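Local coordinates for protection of telomeres protein poz1 (Schizosaccharomyces pombe, PDB 5WE0) that binds telomeric DNA and acts as a negative regulator of telomerase and of telomere length, at residues A[212-215]-A[216-220]; A[219-222]-A[223-226]; A[105-108]-A[109-113]; A[167-170]-A[171-175]. One frame throughout, in Å; residues are numbered along the deposited sequence.

Contact 1: A[212-215]-A[216-220]; sequences FNSV and LSRYI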
loop_
_atom_site.group_PDB
_atom_site.type_symbol
_atom_site.label_atom_id
_atom_site.label_comp_id
_atom_site.label_asym_id
_atom_site.label_seq_id
_atom_site.Cartn_x
_atom_site.Cartn_y
_atom_site.Cartn_z
ATOM N N PHE A 212 -5.018 -7.088 9.869
ATOM C CA PHE A 212 -4.768 -6.033 8.896
ATOM C C PHE A 212 -4.454 -6.596 7.534
ATOM O O PHE A 212 -4.770 -5.968 6.526
ATOM C CB PHE A 212 -3.650 -5.130 9.375
ATOM C CG PHE A 212 -3.988 -4.457 10.647
ATOM C CD1 PHE A 212 -5.044 -3.553 10.693
ATOM C CD2 PHE A 212 -3.313 -4.762 11.808
ATOM C CE1 PHE A 212 -5.403 -2.945 11.874
ATOM C CE2 PHE A 212 -3.658 -4.153 12.997
ATOM C CZ PHE A 212 -4.707 -3.237 13.030
ATOM N N ASN A 213 -3.862 -7.785 7.478
ATOM C CA ASN A 213 -3.717 -8.464 6.196
ATOM C C ASN A 213 -5.083 -8.698 5.556
ATOM O O ASN A 213 -5.271 -8.456 4.360
ATOM C CB ASN A 213 -2.970 -9.786 6.397
ATOM C CG ASN A 213 -2.880 -10.600 5.137
ATOM O OD1 ASN A 213 -2.101 -10.292 4.238
ATOM N ND2 ASN A 213 -3.685 -11.647 5.057
ATOM N N SER A 214 -6.049 -9.178 6.340
ATOM C CA SER A 214 -7.387 -9.450 5.806
ATOM C C SER A 214 -8.101 -8.164 5.377
ATOM O O SER A 214 -8.684 -8.098 4.289
ATOM C CB SER A 214 -8.205 -10.205 6.857
ATOM O OG SER A 214 -9.569 -10.233 6.483
ATOM N N VAL A 215 -8.069 -7.135 6.229
ATOM C CA VAL A 215 -8.689 -5.844 5.917
ATOM C C VAL A 215 -8.091 -5.249 4.652
ATOM O O VAL A 215 -8.808 -4.723 3.787
ATOM C CB VAL A 215 -8.526 -4.895 7.118
ATOM C CG1 VAL A 215 -8.695 -3.457 6.706
ATOM C CG2 VAL A 215 -9.490 -5.268 8.230
ATOM N N LEU A 216 -6.767 -5.291 4.538
ATOM C CA LEU A 216 -6.096 -4.691 3.388
ATOM C C LEU A 216 -6.407 -5.461 2.112
ATOM O O LEU A 216 -6.652 -4.861 1.056
ATOM C CB LEU A 216 -4.592 -4.652 3.638
ATOM C CG LEU A 216 -3.729 -4.000 2.567
ATOM C CD1 LEU A 216 -4.271 -2.624 2.260
ATOM C CD2 LEU A 216 -2.278 -3.930 3.080
ATOM N N SER A 217 -6.394 -6.793 2.185
ATOM C CA SER A 217 -6.812 -7.592 1.037
ATOM C C SER A 217 -8.242 -7.255 0.622
ATOM O O SER A 217 -8.533 -7.067 -0.562
ATOM C CB SER A 217 -6.716 -9.074 1.376
ATOM O OG SER A 217 -7.409 -9.797 0.376
ATOM N N ARG A 218 -9.156 -7.194 1.596
ATOM C CA ARG A 218 -10.543 -6.875 1.290
ATOM C C ARG A 218 -10.684 -5.454 0.773
ATOM O O ARG A 218 -11.545 -5.190 -0.071
ATOM C CB ARG A 218 -11.413 -7.116 2.523
ATOM C CG ARG A 218 -11.681 -8.608 2.745
ATOM C CD ARG A 218 -12.598 -8.835 3.914
ATOM N NE ARG A 218 -11.914 -8.720 5.193
ATOM C CZ ARG A 218 -12.475 -8.192 6.270
ATOM N NH1 ARG A 218 -13.715 -7.737 6.194
ATOM N NH2 ARG A 218 -11.811 -8.122 7.412
ATOM N N TYR A 219 -9.852 -4.529 1.253
ATOM C CA TYR A 219 -9.875 -3.182 0.699
ATOM C C TYR A 219 -9.496 -3.193 -0.778
ATOM O O TYR A 219 -10.106 -2.493 -1.591
ATOM C CB TYR A 219 -8.932 -2.246 1.477
ATOM C CG TYR A 219 -8.843 -0.927 0.764
ATOM C CD1 TYR A 219 -9.927 -0.031 0.773
ATOM C CD2 TYR A 219 -7.725 -0.605 0.013
ATOM C CE1 TYR A 219 -9.866 1.161 0.069
ATOM C CE2 TYR A 219 -7.643 0.573 -0.683
ATOM C CZ TYR A 219 -8.715 1.451 -0.662
ATOM O OH TYR A 219 -8.613 2.615 -1.387
ATOM N N ILE A 220 -8.450 -3.936 -1.131
ATOM C CA ILE A 220 -7.995 -3.976 -2.520
ATOM C C ILE A 220 -9.056 -4.612 -3.408
ATOM O O ILE A 220 -9.314 -4.143 -4.517
ATOM C CB ILE A 220 -6.642 -4.713 -2.610
ATOM C CG1 ILE A 220 -5.531 -3.893 -1.904
ATOM C CG2 ILE A 220 -6.278 -4.994 -4.082
ATOM C CD1 ILE A 220 -5.234 -2.508 -2.559
#

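Contact 2: A[219-222]-A[223-226]; sequences YIQC and TKLQ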
loop_
_atom_site.group_PDB
_atom_site.type_symbol
_atom_site.label_atom_id
_atom_site.label_comp_id
_atom_site.label_asym_id
_atom_site.label_seq_id
_atom_site.Cartn_x
_atom_site.Cartn_y
_atom_site.Cartn_z
ATOM N N TYR A 219 -9.852 -4.529 1.253
ATOM C CA TYR A 219 -9.875 -3.182 0.699
ATOM C C TYR A 219 -9.496 -3.193 -0.778
ATOM O O TYR A 219 -10.106 -2.493 -1.591
ATOM C CB TYR A 219 -8.932 -2.246 1.477
ATOM C CG TYR A 219 -8.843 -0.927 0.764
ATOM C CD1 TYR A 219 -9.927 -0.031 0.773
ATOM C CD2 TYR A 219 -7.725 -0.605 0.013
ATOM C CE1 TYR A 219 -9.866 1.161 0.069
ATOM C CE2 TYR A 219 -7.643 0.573 -0.683
ATOM C CZ TYR A 219 -8.715 1.451 -0.662
ATOM O OH TYR A 219 -8.613 2.615 -1.387
ATOM N N ILE A 220 -8.450 -3.936 -1.131
ATOM C CA ILE A 220 -7.995 -3.976 -2.520
ATOM C C ILE A 220 -9.056 -4.612 -3.408
ATOM O O ILE A 220 -9.314 -4.143 -4.517
ATOM C CB ILE A 220 -6.642 -4.713 -2.610
ATOM C CG1 ILE A 220 -5.531 -3.893 -1.904
ATOM C CG2 ILE A 220 -6.278 -4.994 -4.082
ATOM C CD1 ILE A 220 -5.234 -2.508 -2.559
ATOM N N GLN A 221 -9.679 -5.697 -2.939
ATOM C CA GLN A 221 -10.686 -6.394 -3.738
ATOM C C GLN A 221 -11.951 -5.548 -3.891
ATOM O O GLN A 221 -12.565 -5.515 -4.968
ATOM C CB GLN A 221 -11.012 -7.749 -3.091
ATOM C CG GLN A 221 -9.853 -8.788 -3.149
ATOM C CD GLN A 221 -9.336 -9.052 -4.585
ATOM O OE1 GLN A 221 -8.302 -8.509 -5.005
ATOM N NE2 GLN A 221 -10.063 -9.887 -5.336
ATOM N N CYS A 222 -12.360 -4.878 -2.810
ATOM C CA CYS A 222 -13.484 -3.954 -2.856
ATOM C C CYS A 222 -13.230 -2.848 -3.867
ATOM O O CYS A 222 -14.077 -2.564 -4.728
ATOM C CB CYS A 222 -13.707 -3.358 -1.464
ATOM S SG CYS A 222 -15.180 -2.288 -1.304
ATOM N N THR A 223 -12.034 -2.262 -3.814
ATOM C CA THR A 223 -11.670 -1.191 -4.736
ATOM C C THR A 223 -11.669 -1.678 -6.181
ATOM O O THR A 223 -12.225 -1.012 -7.059
ATOM C CB THR A 223 -10.288 -0.642 -4.368
ATOM O OG1 THR A 223 -10.327 -0.093 -3.049
ATOM C CG2 THR A 223 -9.867 0.449 -5.318
ATOM N N LYS A 224 -11.072 -2.857 -6.434
ATOM C CA LYS A 224 -11.047 -3.436 -7.780
ATOM C C LYS A 224 -12.452 -3.619 -8.322
ATOM O O LYS A 224 -12.728 -3.302 -9.484
ATOM C CB LYS A 224 -10.351 -4.799 -7.776
ATOM C CG LYS A 224 -8.834 -4.820 -7.736
ATOM C CD LYS A 224 -8.365 -6.277 -7.948
ATOM C CE LYS A 224 -6.900 -6.451 -7.625
ATOM N NZ LYS A 224 -6.539 -7.861 -7.330
ATOM N N LEU A 225 -13.345 -4.169 -7.498
ATOM C CA LEU A 225 -14.723 -4.394 -7.930
ATOM C C LEU A 225 -15.414 -3.078 -8.293
ATOM O O LEU A 225 -15.955 -2.951 -9.389
ATOM C CB LEU A 225 -15.490 -5.149 -6.841
ATOM C CG LEU A 225 -16.934 -5.513 -7.170
ATOM C CD1 LEU A 225 -16.889 -6.517 -8.277
ATOM C CD2 LEU A 225 -17.670 -6.112 -5.988
ATOM N N GLN A 226 -15.353 -2.066 -7.412
ATOM C CA GLN A 226 -16.012 -0.782 -7.693
ATOM C C GLN A 226 -15.496 -0.147 -8.973
ATOM O O GLN A 226 -16.264 0.451 -9.739
ATOM C CB GLN A 226 -15.799 0.242 -6.567
ATOM C CG GLN A 226 -16.160 -0.218 -5.209
ATOM C CD GLN A 226 -15.820 0.794 -4.089
ATOM O OE1 GLN A 226 -15.689 2.004 -4.298
ATOM N NE2 GLN A 226 -15.637 0.269 -2.908
#

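Contact 3: A[105-108]-A[109-113]; sequences NIEL and ERQNC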
loop_
_atom_site.group_PDB
_atom_site.type_symbol
_atom_site.label_atom_id
_atom_site.label_comp_id
_atom_site.label_asym_id
_atom_site.label_seq_id
_atom_site.Cartn_x
_atom_site.Cartn_y
_atom_site.Cartn_z
ATOM N N ASN A 105 -3.170 7.274 -2.932
ATOM C CA ASN A 105 -3.512 7.540 -4.333
ATOM C C ASN A 105 -4.626 6.612 -4.799
ATOM O O ASN A 105 -5.573 7.053 -5.455
ATOM C CB ASN A 105 -2.301 7.365 -5.252
ATOM C CG ASN A 105 -1.169 8.353 -4.962
ATOM O OD1 ASN A 105 -1.357 9.365 -4.286
ATOM N ND2 ASN A 105 0.035 8.027 -5.451
ATOM N N ILE A 106 -4.548 5.323 -4.436
ATOM C CA ILE A 106 -5.602 4.376 -4.800
ATOM C C ILE A 106 -6.938 4.844 -4.250
ATOM O O ILE A 106 -7.945 4.900 -4.965
ATOM C CB ILE A 106 -5.264 2.965 -4.288
ATOM C CG1 ILE A 106 -4.030 2.405 -4.984
ATOM C CG2 ILE A 106 -6.441 2.044 -4.475
ATOM C CD1 ILE A 106 -3.433 1.178 -4.247
ATOM N N GLU A 107 -6.961 5.192 -2.961
ATOM C CA GLU A 107 -8.213 5.581 -2.332
ATOM C C GLU A 107 -8.752 6.856 -2.969
ATOM O O GLU A 107 -9.969 7.014 -3.147
ATOM C CB GLU A 107 -8.010 5.767 -0.820
ATOM C CG GLU A 107 -9.202 6.375 -0.054
ATOM C CD GLU A 107 -10.489 5.550 -0.125
ATOM O OE1 GLU A 107 -10.476 4.405 -0.640
ATOM O OE2 GLU A 107 -11.537 6.041 0.359
ATOM N N LEU A 108 -7.850 7.772 -3.305
ATOM C CA LEU A 108 -8.241 9.028 -3.932
ATOM C C LEU A 108 -8.952 8.735 -5.247
ATOM O O LEU A 108 -10.022 9.276 -5.525
ATOM C CB LEU A 108 -7.018 9.912 -4.176
ATOM C CG LEU A 108 -6.705 10.949 -3.095
ATOM C CD1 LEU A 108 -5.576 11.867 -3.541
ATOM C CD2 LEU A 108 -7.948 11.752 -2.745
ATOM N N GLU A 109 -8.343 7.871 -6.052
ATOM C CA GLU A 109 -8.909 7.474 -7.341
ATOM C C GLU A 109 -10.216 6.696 -7.181
ATOM O O GLU A 109 -11.147 6.865 -7.980
ATOM C CB GLU A 109 -7.891 6.643 -8.117
ATOM C CG GLU A 109 -8.306 6.292 -9.541
ATOM C CD GLU A 109 -7.216 6.593 -10.554
ATOM O OE1 GLU A 109 -6.315 7.414 -10.245
ATOM O OE2 GLU A 109 -7.248 5.980 -11.647
ATOM N N ARG A 110 -10.289 5.787 -6.199
ATOM C CA ARG A 110 -11.556 5.100 -5.955
ATOM C C ARG A 110 -12.658 6.106 -5.625
ATOM O O ARG A 110 -13.782 6.002 -6.135
ATOM C CB ARG A 110 -11.416 4.099 -4.820
ATOM C CG ARG A 110 -12.635 3.248 -4.601
ATOM C CD ARG A 110 -12.636 2.678 -3.202
ATOM N NE ARG A 110 -12.699 3.760 -2.221
ATOM C CZ ARG A 110 -13.810 4.441 -1.926
ATOM N NH1 ARG A 110 -14.953 4.156 -2.532
ATOM N NH2 ARG A 110 -13.772 5.421 -1.030
ATOM N N GLN A 111 -12.354 7.082 -4.766
ATOM C CA GLN A 111 -13.351 8.082 -4.397
ATOM C C GLN A 111 -13.862 8.845 -5.619
ATOM O O GLN A 111 -15.066 9.087 -5.737
ATOM C CB GLN A 111 -12.798 9.034 -3.356
ATOM C CG GLN A 111 -12.785 8.434 -1.968
ATOM C CD GLN A 111 -12.333 9.427 -0.908
ATOM O OE1 GLN A 111 -12.401 10.643 -1.111
ATOM N NE2 GLN A 111 -11.851 8.915 0.213
ATOM N N ASN A 112 -12.961 9.283 -6.509
ATOM C CA ASN A 112 -13.418 9.961 -7.725
ATOM C C ASN A 112 -14.307 9.069 -8.576
ATOM O O ASN A 112 -15.333 9.523 -9.087
ATOM C CB ASN A 112 -12.254 10.463 -8.567
ATOM C CG ASN A 112 -11.793 11.826 -8.145
ATOM O OD1 ASN A 112 -11.770 12.153 -6.958
ATOM N ND2 ASN A 112 -11.498 12.671 -9.133
ATOM N N CYS A 113 -13.932 7.802 -8.746
ATOM C CA CYS A 113 -14.802 6.896 -9.482
ATOM C C CYS A 113 -16.221 6.895 -8.926
ATOM O O CYS A 113 -17.189 6.912 -9.690
ATOM C CB CYS A 113 -14.222 5.482 -9.466
ATOM S SG CYS A 113 -15.232 4.290 -10.355
#

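Contact 4: A[167-170]-A[171-175]; sequences FTKF and LQDWG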
loop_
_atom_site.group_PDB
_atom_site.type_symbol
_atom_site.label_atom_id
_atom_site.label_comp_id
_atom_site.label_asym_id
_atom_site.label_seq_id
_atom_site.Cartn_x
_atom_site.Cartn_y
_atom_site.Cartn_z
ATOM N N PHE A 167 11.528 8.283 13.109
ATOM C CA PHE A 167 10.323 7.973 13.866
ATOM C C PHE A 167 9.403 9.187 13.924
ATOM O O PHE A 167 8.189 9.084 13.690
ATOM C CB PHE A 167 10.702 7.524 15.281
ATOM C CG PHE A 167 9.556 6.957 16.062
ATOM C CD1 PHE A 167 8.514 6.325 15.421
ATOM C CD2 PHE A 167 9.491 7.116 17.427
ATOM C CE1 PHE A 167 7.449 5.820 16.145
ATOM C CE2 PHE A 167 8.436 6.620 18.151
ATOM C CZ PHE A 167 7.418 5.969 17.516
ATOM N N THR A 168 9.969 10.349 14.243
ATOM C CA THR A 168 9.181 11.573 14.342
ATOM C C THR A 168 8.627 11.997 12.988
ATOM O O THR A 168 7.435 12.292 12.865
ATOM C CB THR A 168 10.035 12.678 14.955
ATOM O OG1 THR A 168 10.223 12.395 16.350
ATOM C CG2 THR A 168 9.371 14.048 14.772
ATOM N N LYS A 169 9.491 12.061 11.971
ATOM C CA LYS A 169 9.055 12.328 10.604
ATOM C C LYS A 169 7.879 11.441 10.213
ATOM O O LYS A 169 6.870 11.922 9.682
ATOM C CB LYS A 169 10.234 12.116 9.650
ATOM C CG LYS A 169 9.966 12.496 8.199
ATOM C CD LYS A 169 9.200 13.815 8.098
ATOM C CE LYS A 169 8.852 14.149 6.656
ATOM N NZ LYS A 169 7.955 15.337 6.542
ATOM N N PHE A 170 7.988 10.138 10.484
ATOM C CA PHE A 170 6.926 9.213 10.103
ATOM C C PHE A 170 5.627 9.535 10.822
ATOM O O PHE A 170 4.542 9.445 10.230
ATOM C CB PHE A 170 7.326 7.764 10.400
ATOM C CG PHE A 170 6.255 6.785 10.045
ATOM C CD1 PHE A 170 6.146 6.307 8.749
ATOM C CD2 PHE A 170 5.321 6.393 10.986
ATOM C CE1 PHE A 170 5.137 5.424 8.399
ATOM C CE2 PHE A 170 4.320 5.524 10.654
ATOM C CZ PHE A 170 4.222 5.038 9.351
ATOM N N LEU A 171 5.710 9.921 12.094
ATOM C CA LEU A 171 4.487 10.163 12.854
ATOM C C LEU A 171 3.783 11.440 12.401
ATOM O O LEU A 171 2.549 11.492 12.362
ATOM C CB LEU A 171 4.803 10.219 14.345
ATOM C CG LEU A 171 5.043 8.824 14.919
ATOM C CD1 LEU A 171 5.523 8.899 16.372
ATOM C CD2 LEU A 171 3.808 7.948 14.754
ATOM N N GLN A 172 4.553 12.472 12.046
ATOM C CA GLN A 172 3.967 13.688 11.487
ATOM C C GLN A 172 3.269 13.422 10.157
ATOM O O GLN A 172 2.137 13.864 9.947
ATOM C CB GLN A 172 5.054 14.750 11.342
ATOM C CG GLN A 172 5.920 14.849 12.587
ATOM C CD GLN A 172 6.998 15.902 12.484
ATOM O OE1 GLN A 172 7.725 15.963 11.486
ATOM N NE2 GLN A 172 7.076 16.776 13.488
ATOM N N ASP A 173 3.919 12.684 9.252
ATOM C CA ASP A 173 3.323 12.438 7.938
ATOM C C ASP A 173 2.097 11.543 8.031
ATOM O O ASP A 173 1.105 11.776 7.335
ATOM C CB ASP A 173 4.346 11.813 6.995
ATOM C CG ASP A 173 5.496 12.742 6.674
ATOM O OD1 ASP A 173 5.626 13.801 7.326
ATOM O OD2 ASP A 173 6.290 12.394 5.775
ATOM N N TRP A 174 2.134 10.517 8.887
ATOM C CA TRP A 174 1.129 9.464 8.827
ATOM C C TRP A 174 0.468 9.129 10.150
ATOM O O TRP A 174 -0.605 8.509 10.131
ATOM C CB TRP A 174 1.749 8.177 8.262
ATOM C CG TRP A 174 2.293 8.379 6.898
ATOM C CD1 TRP A 174 3.607 8.433 6.533
ATOM C CD2 TRP A 174 1.527 8.597 5.707
ATOM N NE1 TRP A 174 3.704 8.669 5.176
ATOM C CE2 TRP A 174 2.442 8.771 4.648
ATOM C CE3 TRP A 174 0.152 8.654 5.434
ATOM C CZ2 TRP A 174 2.028 8.991 3.331
ATOM C CZ3 TRP A 174 -0.258 8.871 4.129
ATOM C CH2 TRP A 174 0.683 9.044 3.093
ATOM N N GLY A 175 1.032 9.532 11.283
ATOM C CA GLY A 175 0.398 9.246 12.554
ATOM C C GLY A 175 -0.771 10.184 12.759
ATOM O O GLY A 175 -0.593 11.408 12.737
#

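Contact 1: A[212-215]-A[216-220]
S214 and R218, one helical turn apart, meet through their polar ends along one flank of helix 209-230. The arginine comes side-on: NE lies 3.1 Å from S214 OG and NH2 lies 3.2 Å from the same S214 OG, so one hydroxyl oxygen accepts from two N-H groups at the guanidinium edge. The oxygen sits a little out of the guanidinium plane, by 17° as measured from NE, and neither bond is straight. A bend at chi3 (-78°) folds the arginine chain back toward the preceding turn, where NE also makes a weak bond to S214 O, the carbonyl already taken by R218 N at 2.9 Å. V215 lies across the same arginine, its CG2 3.8 Å from R218 NH2 and set obliquely to the guanidinium. Beneath these side chains the carbonyls of F212 to V215 accept from the backbone N of L216 to Y219, the last bond being short, with Y219 N 2.7 Å from V215 O. L216 packs between A144 of helix 130-157 and L103 of helix 93-115, and Y219 OH is bonded to E107 of the latter. Beyond the helix, R218 NH2 pairs with an acidic side chain of another protein's chain, whose backbone also bonds NH1. S214 thus probably acts as a second-shell group, its double acceptance helping to fix the rotation of an arginine that serves the interface between the two proteins.

Contact 2: A[219-222]-A[223-226]
K224 reaches back over the preceding turn of helix 209-230, crossing I220 and lying alongside Q221. Its CB is 3.5 Å from I220 O, the carbonyl that accepts from K224 N, and CG passes closer, 3.3 Å from I220 O. With CG beside the backbone N (chi1 -78°) and the chain extended beyond it, CD comes 3.7 Å from Q221 OE1 and CE packs against I220 CG2 at 3.9 Å. At the tip NZ stands 3.0 Å from Q221 OE1, in the carbonyl plane of that amide, and forms a salt bridge with E62 of helix 54-64. Q221 NE2 is held by the backbone of E21.

T223 grips Y219 O twice, through its N and, at 2.8 Å, through OG1, the two donors arriving from opposite faces of the carbonyl plane. OG1 also lies over one face of the tyrosine ring, displaced toward the rim. Further along, Q226 NE2 comes 3.1 Å from C222 SG, and Q226 OE1 is bonded to R110 of helix 93-115. Most of these residues are buried, and several polar ends are paired, among them T223 OG1, K224 NZ, both ends of the Q221 amide and Q226 OE1; the salt bridge with E62 probably offsets part of the cost of burying the lysine charge.

Contact 3: A[105-108]-A[109-113]
E107 holds R110 and Q111 together with a single carboxylate. Its chain starts with CG anti to the backbone N (chi1 172°) and then bends at chi2 (61°), which brings the carboxylate forward along helix 93-115 instead of straight out from it. R110 also leaves with CG anti to its N, and a bend at chi3 lays its end beside the glutamate, both chains pointing the same way. The two form a salt bridge through the NE side of the guanidinium: NE is 2.8 Å from E107 OE1 and NH2 is 2.7 Å from E107 OE2, both bonds nearly straight and both oxygens close to the guanidinium plane. The carboxylate itself is turned by 31° against that plane, so OE1 is met from above its own plane and OE2 on its syn side, also out of plane. Q111 has an extended chain and crosses the glutamate obliquely. Its NE2 gives E107 OE2 a second bond of 2.9 Å on the anti side, from the same face as NH2, with the amide standing almost upright to the carboxylate.

These bonds sit where three helices approach. E107 OE1 also accepts from Y219 of helix 209-230, while R110 NH1 reaches both Q226 of that helix and N134 of helix 130-157. E109, on another side, makes a salt bridge to K51 and a hydrogen bond to Y233 and packs on I54 of helix 54-64; one turn on, C113 is joined to C231 by a disulfide.

Contact 4: A[167-170]-A[171-175]
L171 lies over the ring of F167, one turn back, and the two form the tight end of this contact. CD1 does the touching, a CH-pi contact 3.9 Å from the centroid of the F167 ring: it sits over the face, 22° off the ring normal and displaced toward the rim, with F167 CE1 the nearest ring atom at 3.6 Å from L171 CD1. The leucine CG, anti to its own carbonyl carbon (chi1 -76°), points the branch back toward that ring. F170 and W174 repeat the spacing further on. W174 CB stands over one face of the phenylalanine, near the rim, while W174 CD1 comes 3.9 Å from F170 CE1, the planes inclined at 44°. Both pairs lie on the inward flank of helix 164-174: L171 meets M182 and L185 of helix 179-188, F170 and W174 share L100 of helix 93-115, where S97 also bonds W174 NE1, and helix 130-157 touches F167 through F156 and L157, F170 through M152 and W174 through C149.

The other flank is polar and more open to solvent. K169, bent at chi2, swings its chain along the helix to D173, where NZ lies 2.9 Å from D173 OD1 and uses the syn lone pair of that oxygen. Q172 CG presses closely on T168 O, at 3.0 Å, while the chain end of this exposed residue lies toward solvent. Dispersion among rings and a leucine methyl thus holds the inner side, whereas the outer side carries an ion pair which, at the surface, is probably weakened by solvent screening.

Contacts 1 and 2 are successive turns of helix 209-230, sharing Y219 and I220, and both are largely buried. Contact 3, on helix 93-115, is partly buried and lies against them: Y219 OH is 2.7 Å from E107 OE1, and Q226 OE1 is 2.9 Å from R110 NH1. Through these two bonds contacts 2 and 3 share a buried polar network between helices, whereas the polar pair of contact 1 lies at the interface, its arginine directed to another protein. Contact 4 stands apart on helix 164-174, its centre about 27 Å from that of contact 2 and across the chain's centre; there aromatic and aliphatic packing faces inward, and the ion pair lies on the outer flank.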